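Local coordinates for citrate lyase subunit beta-like protein (Mycobacterium tuberculosis H37Rv, PDB 6CJ4) that acts as a magnesium-binding lyase of the HpcH/HpaI aldolase family and may play a role in fatty acid biosynthesis, at residues 67-72 with 91-96; 117-122 with 138-143. One frame throughout, in Å; residues are numbered along the deposited sequence.

Interaction 1. Residues 67-72 with 91-96; sequences ERTVVR and TAYTTV. With AAE (acetoacetic acid), chain D; ACT (acetate ion), chain C.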
ATOM      1  N   GLU A  67      -0.647  26.039 -23.538  1.00 32.75           N
ATOM      2  CA  GLU A  67       0.386  25.014 -23.458  1.00 31.49           C
ATOM      3  C   GLU A  67       1.016  24.915 -22.076  1.00 32.83           C
ATOM      4  O   GLU A  67       1.750  23.957 -21.815  1.00 33.29           O
ATOM      5  CB  GLU A  67       1.477  25.291 -24.493  1.00 40.21           C
ATOM      6  CG  GLU A  67       0.985  25.240 -25.924  1.00 50.93           C
ATOM      7  CD  GLU A  67       2.109  25.397 -26.920  1.00 65.84           C
ATOM      8  OE1 GLU A  67       3.122  26.045 -26.576  1.00 69.53           O
ATOM      9  OE2 GLU A  67       1.986  24.863 -28.044  1.00 71.49           O
ATOM     10  N   ARG A  68       0.746  25.875 -21.192  1.00 31.03           N
ATOM     11  CA  ARG A  68       1.313  25.879 -19.848  1.00 31.05           C
ATOM     12  C   ARG A  68       0.242  26.106 -18.787  1.00 30.72           C
ATOM     13  O   ARG A  68       0.561  26.539 -17.673  1.00 28.72           O
ATOM     14  CB  ARG A  68       2.409  26.943 -19.742  1.00 37.71           C
ATOM     15  CG  ARG A  68       3.617  26.666 -20.615  1.00 42.23           C
ATOM     16  CD  ARG A  68       4.335  25.404 -20.161  1.00 51.91           C
ATOM     17  NE  ARG A  68       5.594  25.193 -20.873  1.00 65.50           N
ATOM     18  CZ  ARG A  68       5.763  24.318 -21.862  1.00 76.63           C
ATOM     19  NH1 ARG A  68       4.750  23.560 -22.263  1.00 77.17           N
ATOM     20  NH2 ARG A  68       6.946  24.196 -22.447  1.00 81.81           N
ATOM     21  N   THR A  69      -1.020  25.824 -19.113  1.00 27.25           N
ATOM     22  CA  THR A  69      -2.143  26.097 -18.226  1.00 26.11           C
ATOM     23  C   THR A  69      -3.065  24.891 -18.213  1.00 30.11           C
ATOM     24  O   THR A  69      -3.417  24.368 -19.274  1.00 30.75           O
ATOM     25  CB  THR A  69      -2.928  27.335 -18.678  1.00 30.07           C
ATOM     26  OG1 THR A  69      -2.040  28.449 -18.830  1.00 31.79           O
ATOM     27  CG2 THR A  69      -4.007  27.689 -17.661  1.00 31.19           C
ATOM     28  N   VAL A  70      -3.447  24.465 -17.011  1.00 23.24           N
ATOM     29  CA  VAL A  70      -4.438  23.425 -16.757  1.00 24.85           C
ATOM     30  C   VAL A  70      -5.599  24.092 -16.030  1.00 30.56           C
ATOM     31  O   VAL A  70      -5.392  25.052 -15.281  1.00 29.37           O
ATOM     32  CB  VAL A  70      -3.827  22.281 -15.902  1.00 24.80           C
ATOM     33  CG1 VAL A  70      -4.893  21.294 -15.434  1.00 26.87           C
ATOM     34  CG2 VAL A  70      -2.716  21.564 -16.672  1.00 30.56           C
ATOM     35  N   VAL A  71      -6.819  23.593 -16.233  1.00 22.42           N
ATOM     36  CA  VAL A  71      -7.986  24.135 -15.538  1.00 23.71           C
ATOM     37  C   VAL A  71      -8.542  23.061 -14.612  1.00 23.37           C
ATOM     38  O   VAL A  71      -8.968  21.995 -15.077  1.00 24.19           O
ATOM     39  CB  VAL A  71      -9.065  24.625 -16.517  1.00 25.10           C
ATOM     40  CG1 VAL A  71     -10.291  25.129 -15.748  1.00 24.55           C
ATOM     41  CG2 VAL A  71      -8.509  25.747 -17.428  1.00 27.53           C
ATOM     42  N   ARG A  72      -8.559  23.332 -13.304  1.00 23.69           N
ATOM     43  CA  ARG A  72      -9.217  22.399 -12.390  1.00 20.00           C
ATOM     44  C   ARG A  72     -10.714  22.669 -12.399  1.00 22.05           C
ATOM     45  O   ARG A  72     -11.162  23.756 -12.009  1.00 24.20           O
ATOM     46  CB  ARG A  72      -8.678  22.482 -10.962  1.00 22.62           C
ATOM     47  CG  ARG A  72      -9.422  21.471 -10.060  1.00 24.18           C
ATOM     48  CD  ARG A  72      -8.678  21.133  -8.761  1.00 20.39           C
ATOM     49  NE  ARG A  72      -8.777  22.205  -7.780  1.00 21.31           N
ATOM     50  CZ  ARG A  72      -8.418  22.065  -6.505  1.00 22.47           C
ATOM     51  NH1 ARG A  72      -7.953  20.900  -6.073  1.00 22.06           N
ATOM     52  NH2 ARG A  72      -8.541  23.082  -5.668  1.00 23.04           N
ATOM     53  N   THR A  91     -12.896  28.685 -24.594  1.00 34.53           N
ATOM     54  CA  THR A  91     -11.476  28.866 -24.309  1.00 35.66           C
ATOM     55  C   THR A  91     -10.643  27.963 -25.206  1.00 37.61           C
ATOM     56  O   THR A  91     -11.150  27.060 -25.878  1.00 30.22           O
ATOM     57  CB  THR A  91     -11.121  28.544 -22.849  1.00 30.30           C
ATOM     58  OG1 THR A  91     -11.165  27.123 -22.648  1.00 28.89           O
ATOM     59  CG2 THR A  91     -12.061  29.245 -21.868  1.00 30.88           C
ATOM     60  N   ALA A  92      -9.333  28.192 -25.169  1.00 34.03           N
ATOM     61  CA  ALA A  92      -8.374  27.366 -25.885  1.00 32.38           C
ATOM     62  C   ALA A  92      -7.767  26.266 -25.019  1.00 31.42           C
ATOM     63  O   ALA A  92      -6.856  25.567 -25.478  1.00 30.67           O
ATOM     64  CB  ALA A  92      -7.266  28.249 -26.464  1.00 36.43           C
ATOM     65  N   TYR A  93      -8.240  26.085 -23.784  1.00 27.82           N
ATOM     66  CA  TYR A  93      -7.627  25.112 -22.890  1.00 26.13           C
ATOM     67  C   TYR A  93      -8.019  23.702 -23.305  1.00 33.03           C
ATOM     68  O   TYR A  93      -9.150  23.452 -23.733  1.00 34.45           O
ATOM     69  CB  TYR A  93      -8.022  25.373 -21.435  1.00 24.24           C
ATOM     70  CG  TYR A  93      -7.617  26.759 -20.980  1.00 26.10           C
ATOM     71  CD1 TYR A  93      -6.292  27.174 -21.056  1.00 29.03           C
ATOM     72  CD2 TYR A  93      -8.559  27.656 -20.496  1.00 25.51           C
ATOM     73  CE1 TYR A  93      -5.914  28.462 -20.659  1.00 25.66           C
ATOM     74  CE2 TYR A  93      -8.192  28.937 -20.087  1.00 28.81           C
ATOM     75  CZ  TYR A  93      -6.868  29.335 -20.171  1.00 29.64           C
ATOM     76  OH  TYR A  93      -6.500  30.614 -19.766  1.00 32.44           O
ATOM     77  N   THR A  94      -7.058  22.787 -23.215  1.00 25.95           N
ATOM     78  CA  THR A  94      -7.261  21.403 -23.613  1.00 26.35           C
ATOM     79  C   THR A  94      -7.067  20.403 -22.484  1.00 25.99           C
ATOM     80  O   THR A  94      -7.358  19.213 -22.682  1.00 26.51           O
ATOM     81  CB  THR A  94      -6.301  21.027 -24.748  1.00 30.71           C
ATOM     82  OG1 THR A  94      -4.961  21.107 -24.256  1.00 34.11           O
ATOM     83  CG2 THR A  94      -6.466  21.974 -25.946  1.00 32.49           C
ATOM     84  N   THR A  95      -6.567  20.829 -21.326  1.00 25.68           N
ATOM     85  CA  THR A  95      -6.271  19.912 -20.230  1.00 24.83           C
ATOM     86  C   THR A  95      -6.997  20.362 -18.975  1.00 26.68           C
ATOM     87  O   THR A  95      -6.898  21.529 -18.579  1.00 25.33           O
ATOM     88  CB  THR A  95      -4.766  19.834 -19.943  1.00 25.88           C
ATOM     89  OG1 THR A  95      -4.070  19.505 -21.150  1.00 28.33           O
ATOM     90  CG2 THR A  95      -4.476  18.765 -18.871  1.00 22.21           C
ATOM     91  N   VAL A  96      -7.721  19.444 -18.355  1.00 24.37           N
ATOM     92  CA  VAL A  96      -8.440  19.740 -17.126  1.00 20.93           C
ATOM     93  C   VAL A  96      -7.920  18.838 -16.020  1.00 21.84           C
ATOM     94  O   VAL A  96      -7.444  17.722 -16.264  1.00 23.77           O
ATOM     95  CB  VAL A  96      -9.965  19.567 -17.280  1.00 21.36           C
ATOM     96  CG1 VAL A  96     -10.513  20.581 -18.304  1.00 23.82           C
ATOM     97  CG2 VAL A  96     -10.301  18.128 -17.699  1.00 24.69           C
TER
HETATM   98  O1  AAE D 303      -7.632  18.238  -1.016  1.00 24.59           O
HETATM   99  C2  AAE D 303      -6.411  18.514  -0.897  1.00 27.08           C
HETATM  100  O3  AAE D 303      -5.673  17.825  -0.136  1.00 31.91           O
HETATM  101  C4  AAE D 303      -5.812  19.656  -1.655  1.00 27.14           C
HETATM  102  C5  AAE D 303      -6.089  19.743  -3.123  1.00 24.91           C
HETATM  103  O8  AAE D 303      -7.198  19.437  -3.550  1.00 23.40           O
HETATM  104  C9  AAE D 303      -5.021  20.235  -4.038  1.00 25.51           C
HETATM  105  C   ACT C 302      -6.687  23.438  -2.700  1.00 41.23           C
HETATM  106  O   ACT C 302      -6.058  23.355  -1.605  1.00 40.10           O
HETATM  107  OXT ACT C 302      -7.654  22.725  -3.111  1.00 29.70           O
HETATM  108  CH3 ACT C 302      -6.191  24.584  -3.657  1.00 40.89           C
HETATM  109  O   HOH W   1      -4.778  23.542 -21.514  1.00 30.56           O

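Interaction 2. Residues 117-122 with 138-143; sequences ALVETA and VGMMWG. With MG (magnesium ion), chain B; AAE (acetoacetic acid), chain D.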
ATOM      1  N   ALA A 117      -6.083  13.398 -13.221  1.00 18.62           N
ATOM      2  CA  ALA A 117      -6.996  12.934 -12.184  1.00 16.67           C
ATOM      3  C   ALA A 117      -6.398  13.238 -10.817  1.00 20.35           C
ATOM      4  O   ALA A 117      -5.283  12.805 -10.510  1.00 20.34           O
ATOM      5  CB  ALA A 117      -7.256  11.436 -12.321  1.00 18.81           C
ATOM      6  N   LEU A 118      -7.145  13.972  -9.998  1.00 20.16           N
ATOM      7  CA  LEU A 118      -6.727  14.284  -8.632  1.00 19.48           C
ATOM      8  C   LEU A 118      -7.453  13.306  -7.712  1.00 19.62           C
ATOM      9  O   LEU A 118      -8.660  13.430  -7.470  1.00 17.61           O
ATOM     10  CB  LEU A 118      -7.027  15.744  -8.298  1.00 18.70           C
ATOM     11  CG  LEU A 118      -6.906  16.189  -6.836  1.00 18.51           C
ATOM     12  CD1 LEU A 118      -5.536  15.848  -6.228  1.00 18.76           C
ATOM     13  CD2 LEU A 118      -7.199  17.701  -6.724  1.00 18.56           C
ATOM     14  N   VAL A 119      -6.712  12.317  -7.218  1.00 19.54           N
ATOM     15  CA  VAL A 119      -7.258  11.300  -6.327  1.00 18.74           C
ATOM     16  C   VAL A 119      -7.123  11.797  -4.893  1.00 21.70           C
ATOM     17  O   VAL A 119      -6.015  12.063  -4.420  1.00 20.97           O
ATOM     18  CB  VAL A 119      -6.540   9.953  -6.513  1.00 21.29           C
ATOM     19  CG1 VAL A 119      -6.946   8.985  -5.404  1.00 25.87           C
ATOM     20  CG2 VAL A 119      -6.858   9.358  -7.879  1.00 20.84           C
ATOM     21  N   GLU A 120      -8.254  11.907  -4.199  1.00 19.96           N
ATOM     22  CA  GLU A 120      -8.283  12.509  -2.869  1.00 22.67           C
ATOM     23  C   GLU A 120      -9.458  11.968  -2.066  1.00 22.59           C
ATOM     24  O   GLU A 120      -9.996  12.668  -1.202  1.00 21.61           O
ATOM     25  CB  GLU A 120      -8.345  14.050  -2.973  1.00 26.66           C
ATOM     26  CG  GLU A 120      -9.429  14.563  -3.923  1.00 23.11           C
ATOM     27  CD  GLU A 120      -9.389  16.074  -4.135  1.00 28.35           C
ATOM     28  OE1 GLU A 120      -8.682  16.775  -3.374  1.00 25.33           O
ATOM     29  OE2 GLU A 120     -10.076  16.562  -5.067  1.00 22.25           O
ATOM     30  N   THR A 121      -9.886  10.739  -2.367  1.00 21.31           N
ATOM     31  CA  THR A 121     -10.919  10.032  -1.623  1.00 23.10           C
ATOM     32  C   THR A 121     -10.528   8.564  -1.581  1.00 20.97           C
ATOM     33  O   THR A 121      -9.712   8.105  -2.384  1.00 20.14           O
ATOM     34  CB  THR A 121     -12.315  10.161  -2.269  1.00 20.92           C
ATOM     35  OG1 THR A 121     -12.333   9.440  -3.514  1.00 21.46           O
ATOM     36  CG2 THR A 121     -12.690  11.618  -2.527  1.00 22.70           C
ATOM     37  N   ALA A 122     -11.132   7.823  -0.643  1.00 19.61           N
ATOM     38  CA  ALA A 122     -10.824   6.400  -0.523  1.00 21.33           C
ATOM     39  C   ALA A 122     -11.194   5.641  -1.792  1.00 21.18           C
ATOM     40  O   ALA A 122     -10.443   4.766  -2.243  1.00 21.65           O
ATOM     41  CB  ALA A 122     -11.538   5.803   0.692  1.00 20.26           C
ATOM     42  N   VAL A 138      -3.686  11.891 -18.570  1.00 21.46           N
ATOM     43  CA  VAL A 138      -2.290  12.234 -18.821  1.00 19.44           C
ATOM     44  C   VAL A 138      -1.505  12.456 -17.538  1.00 21.12           C
ATOM     45  O   VAL A 138      -0.271  12.548 -17.595  1.00 22.59           O
ATOM     46  CB  VAL A 138      -2.158  13.469 -19.742  1.00 22.20           C
ATOM     47  CG1 VAL A 138      -2.829  13.200 -21.113  1.00 23.39           C
ATOM     48  CG2 VAL A 138      -2.754  14.701 -19.082  1.00 21.21           C
ATOM     49  N   GLY A 139      -2.165  12.507 -16.385  1.00 21.43           N
ATOM     50  CA  GLY A 139      -1.453  12.621 -15.124  1.00 22.01           C
ATOM     51  C   GLY A 139      -2.320  12.234 -13.953  1.00 22.44           C
ATOM     52  O   GLY A 139      -3.552  12.194 -14.047  1.00 20.58           O
ATOM     53  N   MET A 140      -1.653  11.958 -12.828  1.00 17.90           N
ATOM     54  CA  MET A 140      -2.308  11.669 -11.559  1.00 17.46           C
ATOM     55  C   MET A 140      -1.715  12.567 -10.485  1.00 19.91           C
ATOM     56  O   MET A 140      -0.495  12.748 -10.421  1.00 19.85           O
ATOM     57  CB  MET A 140      -2.132  10.205 -11.115  1.00 17.84           C
ATOM     58  CG  MET A 140      -2.511   9.163 -12.175  1.00 23.84           C
ATOM     59  SD  MET A 140      -4.287   8.873 -12.164  1.00 27.04           S
ATOM     60  CE  MET A 140      -4.530   8.079 -10.563  1.00 22.23           C
ATOM     61  N   MET A 141      -2.586  13.114  -9.649  1.00 19.54           N
ATOM     62  CA  MET A 141      -2.197  13.860  -8.457  1.00 18.13           C
ATOM     63  C   MET A 141      -2.935  13.258  -7.270  1.00 19.19           C
ATOM     64  O   MET A 141      -3.950  12.577  -7.432  1.00 19.44           O
ATOM     65  CB  MET A 141      -2.539  15.350  -8.615  1.00 17.17           C
ATOM     66  CG  MET A 141      -2.096  16.270  -7.473  1.00 17.47           C
ATOM     67  SD  MET A 141      -2.632  17.967  -7.839  1.00 22.69           S
ATOM     68  CE  MET A 141      -2.189  18.740  -6.279  1.00 21.87           C
ATOM     69  N   TRP A 142      -2.430  13.507  -6.063  1.00 19.74           N
ATOM     70  CA  TRP A 142      -3.167  13.115  -4.876  1.00 19.93           C
ATOM     71  C   TRP A 142      -3.347  14.316  -3.953  1.00 20.86           C
ATOM     72  O   TRP A 142      -2.606  15.306  -4.018  1.00 21.75           O
ATOM     73  CB  TRP A 142      -2.481  11.934  -4.143  1.00 20.90           C
ATOM     74  CG  TRP A 142      -1.262  12.315  -3.385  1.00 19.26           C
ATOM     75  CD1 TRP A 142      -0.051  12.673  -3.903  1.00 18.92           C
ATOM     76  CD2 TRP A 142      -1.129  12.371  -1.966  1.00 20.60           C
ATOM     77  NE1 TRP A 142       0.834  12.957  -2.886  1.00 18.05           N
ATOM     78  CE2 TRP A 142       0.193  12.783  -1.686  1.00 18.62           C
ATOM     79  CE3 TRP A 142      -2.000  12.109  -0.901  1.00 21.59           C
ATOM     80  CZ2 TRP A 142       0.663  12.948  -0.387  1.00 19.24           C
ATOM     81  CZ3 TRP A 142      -1.530  12.256   0.385  1.00 18.62           C
ATOM     82  CH2 TRP A 142      -0.207  12.683   0.636  1.00 19.52           C
ATOM     83  N   GLY A 143      -4.385  14.237  -3.122  1.00 20.16           N
ATOM     84  CA  GLY A 143      -4.702  15.300  -2.181  1.00 24.72           C
ATOM     85  C   GLY A 143      -4.946  14.760  -0.787  1.00 27.25           C
ATOM     86  O   GLY A 143      -5.922  14.041  -0.561  1.00 24.75           O
TER
HETATM   87 MG    MG B 301      -8.952  18.729  -2.624  1.00 23.54          MG
HETATM   88  O1  AAE D 303      -7.632  18.238  -1.016  1.00 24.59           O
HETATM   89  C2  AAE D 303      -6.411  18.514  -0.897  1.00 27.08           C
HETATM   90  O3  AAE D 303      -5.673  17.825  -0.136  1.00 31.91           O
HETATM   91  C4  AAE D 303      -5.812  19.656  -1.655  1.00 27.14           C
HETATM   92  C5  AAE D 303      -6.089  19.743  -3.123  1.00 24.91           C
HETATM   93  O8  AAE D 303      -7.198  19.437  -3.550  1.00 23.40           O
HETATM   94  C9  AAE D 303      -5.021  20.235  -4.038  1.00 25.51           C
HETATM   95  O   HOH W   2     -10.068  19.029  -4.401  1.00 23.14           O
HETATM   96  O   HOH W   3      -9.383  20.676  -1.958  1.00 23.34           O

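Interaction 1. Residues 67-72 with 91-96
V71 and V96 form a parallel bridge in which V71 N donates to T95 O over 3.1 Å, nearly straight at 165°, while V71 O faces the CA of V96. Just before this bridge the two backbones part enough for water 1 to join them: it donates to T69 O at 2.7 Å and accepts from T94 N at 2.9 Å.

The Y93 ring packs against two side chains two residues apart on the facing strand. T69 CG2 meets ring atom CE1 at 3.6 Å, and V71 CG2 meets CD2, also at 3.6 Å; both methyls approach obliquely. CG2 of V71 lies on the backbone-N side of its CB and opposite the carbonyl carbon, which turns it to the ring. The Y93 hydroxyl is bonded to L64 N, and T69 OG1 to the carbonyl of D65. These strands, 69-72 and 95-98, belong to one beta-alpha-beta unit of the TIM barrel, and its helix 79-89 packs L88 on V71, Y93 and V96.

V70 and T95 meet separately, CG2 to CG2 at 4.0 Å, and V70 also touches I116 of strand 114-119. A turn about CG-CD of R72 (chi3 76°) sets the guanidinium edge toward two ligands. Both lie in its plane: NH1 donates to O8 of the acetoacetate at 3.0 Å, and NH2 to acetate OXT at 2.7 Å and 174°. The acetate probably comes from the crystallisation liquor. On the NE side a salt bridge to D42 gives this substrate-binding arginine a further hold on its orientation.

Interaction 2. Residues 117-122 with 138-143
E120 and W142 supply the flat groups, and each touches the facing segment through its CB while the planar end turns elsewhere: E120 CB lies against G143 O, and W142 CB against V119 O. OE1 of E120 binds magnesium at 2.1 Å, whereas OE2 stands 3.5 Å from magnesium; the carboxylate is therefore monodentate. OE2 instead accepts from water 2 at 2.6 Å and from K100 N, and with OE1 on the metal the group is restrained at both oxygens. The indole of W142 is held by NE1 bonding to D187 and by an edge-to-face stack with Y163.

Between the backbones runs a parallel ladder: A117 N to G139 O, M141 N to A117 O, V119 N to M141 O at 2.8 Å, and G143 N to V119 O. The axes of the short strand segments 117-119 and 138-142 are 26° from parallel. On one face L118 and M141 run alongside each other, with CD1 of L118 3.7 Å from M141 CG. The fully extended M141 chain (chi2 -179°) carries its CE to 3.9 Å from C9 of acetoacetate, while L118 CD2 approaches O8. On the other face M140 curls through its last two torsions, setting SD 3.9 Å from A117 CB and CE beside V119 CG2 at 3.8 Å.

Magnesium is completed by O1 and O8 of acetoacetate, which chelate it, the OE2-bound water 2, water 3 and D146. A metal site built just past the C-terminal ends of parallel strands is the classic active-site position of a TIM barrel, here in its HpcH/HpaI aldolase form.

Interactions 1 and 2 come in series along the chain, 67-72 with 91-96 closing before 117-122 opens. Their centres lie about 17 Å apart in one closed eight-stranded parallel barrel. Interaction 1 pairs the third and fourth strands, interaction 2 the fifth and sixth, and strands 95-98 and 114-119 are neighbours that make the sheet continuous between them. The two meet directly where R72 NH1 packs on L118 CD2 at 3.4 Å. Both also reach acetoacetate, the one through R72 and the other through the metal. Consecutive strand pairs thus bring a substrate-binding arginine and a metal-binding glutamate to one ligand.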